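Local coordinates for lipid binding protein (Grifola frondosa, PDB 5H0Q) that binds lipid membranes, probably recognising domains in which sphingomyelin and cholesterol occur together, at residues 144-149 and 173-178. Sequence-based numbering, arbitrary orientation.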
# COMPACT_ATOMS: atom_id res chain seq x y z
N VAL A 144 -8.15 8.23 0.19
CA VAL A 144 -6.89 7.53 0.02
C VAL A 144 -5.92 8.48 -0.68
O VAL A 144 -6.33 9.34 -1.45
CB VAL A 144 -7.06 6.22 -0.78
CG1 VAL A 144 -7.49 6.53 -2.19
CG2 VAL A 144 -5.82 5.38 -0.75
N LEU A 145 -4.62 8.31 -0.40
CA LEU A 145 -3.61 9.23 -0.93
C LEU A 145 -2.29 8.51 -1.08
O LEU A 145 -1.80 7.89 -0.13
CB LEU A 145 -3.43 10.41 0.02
CG LEU A 145 -2.37 11.44 -0.39
CD1 LEU A 145 -2.86 12.19 -1.59
CD2 LEU A 145 -2.07 12.35 0.77
N VAL A 146 -1.67 8.63 -2.26
CA VAL A 146 -0.31 8.14 -2.46
C VAL A 146 0.55 9.30 -2.94
O VAL A 146 0.08 10.18 -3.66
CB VAL A 146 -0.22 6.95 -3.44
CG1 VAL A 146 -0.91 5.74 -2.86
CG2 VAL A 146 -0.83 7.34 -4.78
N GLU A 147 1.80 9.29 -2.52
CA GLU A 147 2.81 10.22 -3.04
C GLU A 147 4.13 9.48 -3.17
O GLU A 147 4.55 8.81 -2.22
CB GLU A 147 3.01 11.43 -2.14
CG GLU A 147 1.87 12.42 -2.22
CD GLU A 147 2.12 13.71 -1.44
OE1 GLU A 147 3.19 13.83 -0.80
OE2 GLU A 147 1.22 14.57 -1.44
N VAL A 148 4.78 9.61 -4.32
CA VAL A 148 6.13 9.11 -4.52
C VAL A 148 7.06 10.31 -4.45
O VAL A 148 6.83 11.29 -5.16
CB VAL A 148 6.29 8.38 -5.86
CG1 VAL A 148 7.65 7.68 -5.93
CG2 VAL A 148 5.18 7.37 -6.09
N ARG A 149 8.07 10.24 -3.60
CA ARG A 149 9.03 11.33 -3.41
C ARG A 149 10.42 10.75 -3.16
O ARG A 149 10.61 9.54 -3.04
CB ARG A 149 8.62 12.24 -2.25
CG ARG A 149 7.32 13.00 -2.46
CD ARG A 149 7.39 14.00 -3.59
NE ARG A 149 6.20 14.87 -3.63
CZ ARG A 149 5.05 14.57 -4.23
NH1 ARG A 149 4.90 13.43 -4.87
NH2 ARG A 149 4.04 15.45 -4.20
N GLN A 173 -11.70 8.76 -4.06
CA GLN A 173 -11.45 7.41 -3.59
C GLN A 173 -10.39 6.71 -4.44
O GLN A 173 -10.21 5.50 -4.31
CB GLN A 173 -12.76 6.62 -3.58
CG GLN A 173 -13.77 7.13 -2.54
CD GLN A 173 -14.23 8.55 -2.79
OE1 GLN A 173 -14.81 8.85 -3.82
NE2 GLN A 173 -13.99 9.43 -1.82
N ASN A 174 -9.69 7.46 -5.29
CA ASN A 174 -8.52 6.99 -6.01
C ASN A 174 -7.44 8.05 -5.85
O ASN A 174 -7.73 9.23 -5.62
CB ASN A 174 -8.80 6.75 -7.52
CG ASN A 174 -9.72 5.57 -7.77
OD1 ASN A 174 -9.31 4.42 -7.69
ND2 ASN A 174 -10.97 5.86 -8.11
N SER A 175 -6.19 7.63 -5.98
CA SER A 175 -5.07 8.56 -5.90
C SER A 175 -3.95 7.99 -6.76
O SER A 175 -3.74 6.78 -6.78
CB SER A 175 -4.59 8.76 -4.45
OG SER A 175 -3.45 9.61 -4.39
N ASP A 176 -3.23 8.87 -7.46
CA ASP A 176 -2.14 8.46 -8.33
C ASP A 176 -0.97 9.42 -8.18
O ASP A 176 -1.16 10.63 -8.01
CB ASP A 176 -2.58 8.41 -9.81
CG ASP A 176 -3.56 7.29 -10.09
OD1 ASP A 176 -3.11 6.14 -10.27
OD2 ASP A 176 -4.77 7.56 -10.12
N SER A 177 0.24 8.88 -8.22
CA SER A 177 1.45 9.68 -8.07
C SER A 177 2.57 9.04 -8.87
O SER A 177 2.62 7.82 -9.01
CB SER A 177 1.85 9.79 -6.58
OG SER A 177 3.00 10.60 -6.38
N SER A 178 3.48 9.86 -9.36
CA SER A 178 4.67 9.35 -10.05
C SER A 178 5.89 10.18 -9.69
O SER A 178 5.82 11.41 -9.67
CB SER A 178 4.51 9.36 -11.58
OG SER A 178 3.49 8.49 -12.02
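Ser-175 and Ser-177 reach from the face of strand 174-178 to the amide edge of strand 143-150, where their hydroxyls, not carbonyls, receive the N-H groups. Strands 144-149 and 174-178 run within 2° of parallel, their axes 5.5 Å apart. With OG anti to the backbone N (chi1 177°), Ser-175 OG accepts the N-H of Val-146 at 2.9 Å, nearly straight at 166°. Two residues on, Ser-177 OG repeats this with Val-148 N, also at 2.9 Å, and Ser-177 CB rests 3.4 Å from Val-146 O. Between the two serines, Val-146 CG2 lies 3.5 Å from Ser-175 OG. At the start of the pair, Val-144 brings CG1 to 3.6 Å from Gln-173 O. Arg-149 bends back at chi2 and gives NH1 to Val-148 O from above the carbonyl plane; Ser-177 OG only touches the guanidinium edge, and Glu-147 OE1 lies over one face as a long charge contact. Leu-145 packs on helix 160-169. Opposite the serines, strand 143-150 pairs with 126-134; strand 174-179 pairs within its own sheet with 182-188. Linked through helices 153-156 and 160-169, the strands thus pack the five-stranded antiparallel sheet's edge onto the mixed sheet, serine hydroxyls satisfying alternate edge amides beside valine methyls.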